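Local atomic coordinates of amino acid amide racemase (Ochrobactrum anthropi, PDB entry 6GIO), a protein that binds pyridoxal-5'-phosphate and belongs to the class-III aminotransferase family of PLP-dependent enzymes, here assembled from two protein chains. Residues 236-240 with 250-254; 221-225 with 256-260. Residue numbers count along the deposited sequence, not the author numbering.

Contact 1 (236-240 with 250-254); sequences VVDEV and MHCFQ. With PLP (pyridoxal-5'-phosphate), chain G.
Extended backbone at V236-D238 (phi -86 to -116°, psi 103 to 127°) turns at E239 (-98/14°) and V240 (-56/-42°), while 252-254 forms a 3-10 segment. The nearest CA pairs are V237-F253 (7.3 Å) and E239-C252 (7.0 Å). Hydrogen bonds come first: with chi1 and chi2 both m, E239 reaches across, and its carboxylate accepts from two successive amides, C252 N to OE1 and F253 N to OE2, each 2.8 Å. A water bridges E239 OE1 (2.9 Å) and H251 ND1 (2.6 Å); H251 NE2 is hydrogen-bonded to I97 O. Apolar contact is limited to V237 CG1 against F253 CB, 4.0 Å, with E239 OE2 at the edge of the F253 ring. On the cofactor side, D238 OD2 lies 2.5 Å from PLP N1, the aspartate-pyridine pairing of fold-type I PLP enzymes, and D238 OD1 accepts from V240 N (2.9 Å), an Asx turn. Neighbouring carboxylates thus divide the work: D238 meets the pyridine nitrogen, whereas E239 satisfies buried main-chain amides of 250-254.

Contact 2 (221-225 with 256-260); sequences LEALQ and EGLEP
Build 221-225 as one helical turn (Q225 N to L221 O 2.9 Å) and lay 256-260 along it as irregular chain, E222 and L258 having the nearest CA atoms (5.7 Å). E256 starts the segment: its CG packs on L221 CD1 (3.9 Å), OE2 forms a salt bridge with R349, and one water links its O (2.7 Å) to E222 N (2.9 Å). G257's positive phi (72/25°) favours glycine, and an ideal CB would also clash with E222 OE1 as modelled (2.5 Å). In this α/β PLP-enzyme fold, helix 220-229 packs on a seven-stranded mixed sheet through L221 and L224 on I204 and Q225 on V235; L258 joins the interface, chi1 m and chi2 t bringing CD2 to 3.4 Å from L221 O and 4.1 Å from L221 CB. At E259 the amide N donates to Q225 OE1 (2.7 Å, 174°), Q225 being extended with chi1 and chi2 t; a water joins Q225 NE2 (3.2 Å), G257 O (2.5 Å) and E259 OE1 (2.6 Å). P260 packs on V237 and F253.

Overall arrangement
Along the chain the order is 221-225, 236-240, 250-254, 256-260, so contact 1 is nested within the loop closed by contact 2. Their centres lie about 11 Å apart. Helix 220-229 precedes strand 234-238 of the seven-stranded mixed sheet that also holds strands 199-204 and 262-265, and the connection from 234-238 to 262-265 supplies the second segment of both contacts. They meet directly: F253 CE1 is 3.5 Å from P260 CD, and V237 CG2 is 3.9 Å from L258 CD1. The centre of contact 1, which includes PLP-pocket residues D238 and V240, lies about 10 Å from the chain centre, that of contact 2 about 19 Å. The connection thus touches both E239, next to PLP-binding D238, and helix 220-229.

Contact 1 (236-240 with 250-254)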
loop_
_atom_site.group_PDB
_atom_site.type_symbol
_atom_site.label_atom_id
_atom_site.label_comp_id
_atom_site.label_asym_id
_atom_site.label_seq_id
_atom_site.Cartn_x
_atom_site.Cartn_y
_atom_site.Cartn_z
ATOM N N VAL C 236 -10.725 -11.626 14.651
ATOM C CA VAL C 236 -10.459 -10.796 13.503
ATOM C C VAL C 236 -10.945 -11.599 12.312
ATOM O O VAL C 236 -10.473 -12.697 12.100
ATOM C CB VAL C 236 -8.931 -10.528 13.319
ATOM C CG1 VAL C 236 -8.663 -9.660 12.084
ATOM C CG2 VAL C 236 -8.289 -9.896 14.551
ATOM N N VAL C 237 -11.842 -11.050 11.511
ATOM C CA VAL C 237 -12.199 -11.674 10.252
ATOM C C VAL C 237 -11.596 -10.900 9.052
ATOM O O VAL C 237 -11.796 -9.691 8.892
ATOM C CB VAL C 237 -13.742 -11.802 10.081
ATOM C CG1 VAL C 237 -14.071 -12.408 8.727
ATOM C CG2 VAL C 237 -14.345 -12.670 11.176
ATOM N N ASP C 238 -10.878 -11.626 8.207
ATOM C CA ASP C 238 -10.342 -11.105 6.927
ATOM C C ASP C 238 -11.392 -11.246 5.822
ATOM O O ASP C 238 -11.602 -12.349 5.309
ATOM C CB ASP C 238 -9.093 -11.908 6.565
ATOM C CG ASP C 238 -8.329 -11.311 5.385
ATOM O OD1 ASP C 238 -8.950 -10.603 4.578
ATOM O OD2 ASP C 238 -7.105 -11.539 5.264
ATOM N N GLU C 239 -12.053 -10.151 5.463
ATOM C CA GLU C 239 -13.058 -10.142 4.403
ATOM C C GLU C 239 -12.442 -9.645 3.084
ATOM O O GLU C 239 -13.132 -9.339 2.135
ATOM C CB GLU C 239 -14.255 -9.284 4.789
ATOM C CG GLU C 239 -15.105 -9.842 5.953
ATOM C CD GLU C 239 -16.194 -10.854 5.525
ATOM O OE1 GLU C 239 -16.717 -10.701 4.394
ATOM O OE2 GLU C 239 -16.546 -11.800 6.307
ATOM N N VAL C 240 -11.136 -9.585 3.022
ATOM C CA VAL C 240 -10.495 -8.970 1.885
ATOM C C VAL C 240 -10.925 -9.625 0.583
ATOM O O VAL C 240 -11.211 -8.926 -0.406
ATOM C CB VAL C 240 -8.953 -8.995 2.040
ATOM C CG1 VAL C 240 -8.271 -8.601 0.718
ATOM C CG2 VAL C 240 -8.537 -8.046 3.147
ATOM N N MET C 250 -23.837 -9.396 2.816
ATOM C CA MET C 250 -22.920 -8.281 2.686
ATOM C C MET C 250 -21.526 -8.739 3.123
ATOM O O MET C 250 -20.546 -8.536 2.412
ATOM C CB MET C 250 -23.403 -7.066 3.496
ATOM C CG MET C 250 -22.470 -5.840 3.383
ATOM S SD MET C 250 -22.218 -5.209 1.682
ATOM C CE MET C 250 -23.429 -3.888 1.636
ATOM N N HIS C 251 -21.454 -9.392 4.281
ATOM C CA HIS C 251 -20.181 -9.938 4.781
ATOM C C HIS C 251 -20.208 -11.450 4.855
ATOM O O HIS C 251 -21.163 -12.041 5.391
ATOM C CB HIS C 251 -19.867 -9.388 6.164
ATOM C CG HIS C 251 -20.001 -7.909 6.263
ATOM N ND1 HIS C 251 -19.141 -7.045 5.614
ATOM C CD2 HIS C 251 -20.886 -7.137 6.946
ATOM C CE1 HIS C 251 -19.512 -5.803 5.876
ATOM N NE2 HIS C 251 -20.567 -5.831 6.680
ATOM N N CYS C 252 -19.159 -12.086 4.333
ATOM C CA CYS C 252 -19.134 -13.530 4.348
ATOM C C CYS C 252 -19.256 -14.080 5.753
ATOM O O CYS C 252 -19.745 -15.149 5.930
ATOM C CB CYS C 252 -17.892 -14.090 3.686
ATOM S SG CYS C 252 -17.907 -15.905 3.572
ATOM N N PHE C 253 -18.772 -13.372 6.760
ATOM C CA PHE C 253 -18.867 -13.922 8.134
ATOM C C PHE C 253 -20.298 -14.018 8.636
ATOM O O PHE C 253 -20.565 -14.754 9.621
ATOM C CB PHE C 253 -18.006 -13.130 9.116
ATOM C CG PHE C 253 -18.484 -11.736 9.392
ATOM C CD1 PHE C 253 -19.462 -11.494 10.362
ATOM C CD2 PHE C 253 -17.885 -10.634 8.775
ATOM C CE1 PHE C 253 -19.863 -10.205 10.654
ATOM C CE2 PHE C 253 -18.263 -9.328 9.103
ATOM C CZ PHE C 253 -19.254 -9.120 10.032
ATOM N N GLN C 254 -21.223 -13.308 7.988
ATOM C CA GLN C 254 -22.627 -13.379 8.411
ATOM C C GLN C 254 -23.268 -14.738 8.086
ATOM O O GLN C 254 -24.304 -15.057 8.641
ATOM C CB GLN C 254 -23.469 -12.235 7.806
ATOM C CG GLN C 254 -23.068 -10.866 8.281
ATOM C CD GLN C 254 -23.767 -9.723 7.591
ATOM O OE1 GLN C 254 -23.690 -9.556 6.367
ATOM N NE2 GLN C 254 -24.371 -8.854 8.401
HETATM N N1 PLP G . -6.192 -11.252 2.938
HETATM C C2 PLP G . -6.894 -12.045 2.091
HETATM C C2A PLP G . -7.912 -13.033 2.571
HETATM C C3 PLP G . -6.664 -11.979 0.625
HETATM O O3 PLP G . -7.359 -12.774 -0.197
HETATM C C4 PLP G . -5.694 -11.011 0.075
HETATM C C4A PLP G . -5.468 -10.925 -1.400
HETATM C C5 PLP G . -4.982 -10.173 1.104
HETATM C C6 PLP G . -5.281 -10.356 2.472
HETATM C C5A PLP G . -3.914 -9.186 0.663
HETATM O O4P PLP G . -4.341 -8.232 -0.318
HETATM P P PLP G . -3.288 -7.474 -1.248
HETATM O O1P PLP G . -4.075 -6.280 -1.690
HETATM O O2P PLP G . -2.946 -8.417 -2.387
HETATM O O3P PLP G . -2.126 -7.105 -0.337
HETATM O O HOH W 1 -17.575 -7.971 3.689
#

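Contact 2 (221-225 with 256-260)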
loop_
_atom_site.group_PDB
_atom_site.type_symbol
_atom_site.label_atom_id
_atom_site.label_comp_id
_atom_site.label_asym_id
_atom_site.label_seq_id
_atom_site.Cartn_x
_atom_site.Cartn_y
_atom_site.Cartn_z
ATOM N N LEU C 221 -16.400 -22.178 12.718
ATOM C CA LEU C 221 -15.860 -20.862 12.950
ATOM C C LEU C 221 -16.506 -20.218 14.172
ATOM O O LEU C 221 -15.812 -19.535 14.930
ATOM C CB LEU C 221 -16.039 -19.978 11.720
ATOM C CG LEU C 221 -15.166 -20.361 10.502
ATOM C CD1 LEU C 221 -15.361 -19.361 9.391
ATOM C CD2 LEU C 221 -13.681 -20.447 10.857
ATOM N N GLU C 222 -17.811 -20.416 14.366
ATOM C CA GLU C 222 -18.497 -19.887 15.563
ATOM C C GLU C 222 -17.975 -20.517 16.837
ATOM O O GLU C 222 -17.865 -19.847 17.870
ATOM C CB GLU C 222 -20.028 -20.059 15.496
ATOM C CG GLU C 222 -20.738 -19.377 16.679
ATOM C CD GLU C 222 -22.257 -19.312 16.553
ATOM O OE1 GLU C 222 -22.824 -19.844 15.596
ATOM O OE2 GLU C 222 -22.905 -18.726 17.437
ATOM N N ALA C 223 -17.683 -21.813 16.786
ATOM C CA ALA C 223 -17.136 -22.496 17.958
ATOM C C ALA C 223 -15.692 -22.018 18.245
ATOM O O ALA C 223 -15.282 -21.898 19.398
ATOM C CB ALA C 223 -17.191 -24.007 17.778
ATOM N N LEU C 224 -14.932 -21.755 17.176
ATOM C CA LEU C 224 -13.588 -21.206 17.296
ATOM C C LEU C 224 -13.602 -19.824 17.923
ATOM O O LEU C 224 -12.770 -19.515 18.754
ATOM C CB LEU C 224 -12.960 -21.062 15.904
ATOM C CG LEU C 224 -11.609 -20.392 15.853
ATOM C CD1 LEU C 224 -10.592 -21.146 16.665
ATOM C CD2 LEU C 224 -11.148 -20.319 14.394
ATOM N N GLN C 225 -14.517 -18.988 17.456
ATOM C CA GLN C 225 -14.700 -17.643 17.984
ATOM C C GLN C 225 -14.915 -17.748 19.502
ATOM O O GLN C 225 -14.191 -17.131 20.283
ATOM C CB GLN C 225 -15.888 -16.972 17.307
ATOM C CG GLN C 225 -16.363 -15.676 17.941
ATOM C CD GLN C 225 -17.695 -15.247 17.401
ATOM O OE1 GLN C 225 -17.764 -14.406 16.510
ATOM N NE2 GLN C 225 -18.776 -15.853 17.918
ATOM N N GLU C 256 -21.707 -17.400 8.970
ATOM C CA GLU C 256 -21.013 -18.305 9.889
ATOM C C GLU C 256 -21.306 -18.009 11.352
ATOM O O GLU C 256 -20.670 -18.613 12.211
ATOM C CB GLU C 256 -19.505 -18.228 9.659
ATOM C CG GLU C 256 -19.057 -18.672 8.268
ATOM C CD GLU C 256 -19.099 -20.167 8.093
ATOM O OE1 GLU C 256 -19.266 -20.887 9.116
ATOM O OE2 GLU C 256 -18.964 -20.621 6.927
ATOM N N GLY C 257 -22.246 -17.106 11.629
ATOM C CA GLY C 257 -22.678 -16.840 13.018
ATOM C C GLY C 257 -21.618 -16.074 13.814
ATOM O O GLY C 257 -21.562 -16.149 15.042
ATOM N N LEU C 258 -20.768 -15.338 13.102
ATOM C CA LEU C 258 -19.617 -14.641 13.718
ATOM C C LEU C 258 -19.963 -13.191 14.110
ATOM O O LEU C 258 -20.754 -12.529 13.447
ATOM C CB LEU C 258 -18.436 -14.666 12.742
ATOM C CG LEU C 258 -17.735 -16.004 12.451
ATOM C CD1 LEU C 258 -16.582 -15.792 11.494
ATOM C CD2 LEU C 258 -17.226 -16.630 13.747
ATOM N N GLU C 259 -19.386 -12.719 15.207
ATOM C CA GLU C 259 -19.550 -11.318 15.662
ATOM C C GLU C 259 -18.173 -10.809 15.970
ATOM O O GLU C 259 -17.760 -10.803 17.128
ATOM C CB GLU C 259 -20.463 -11.238 16.899
ATOM C CG GLU C 259 -21.907 -11.508 16.553
ATOM C CD GLU C 259 -22.728 -11.750 17.792
ATOM O OE1 GLU C 259 -22.774 -12.891 18.273
ATOM O OE2 GLU C 259 -23.312 -10.789 18.290
ATOM N N PRO C 260 -17.429 -10.422 14.914
ATOM C CA PRO C 260 -16.025 -10.151 15.142
ATOM C C PRO C 260 -15.763 -8.871 15.928
ATOM O O PRO C 260 -16.529 -7.934 15.875
ATOM C CB PRO C 260 -15.440 -10.029 13.714
ATOM C CG PRO C 260 -16.609 -9.775 12.814
ATOM C CD PRO C 260 -17.813 -10.349 13.485
HETATM O O HOH W 2 -17.879 -22.676 10.047
HETATM O O HOH W 3 -19.632 -21.147 12.207
HETATM O O HOH W 4 -21.821 -15.181 17.351
#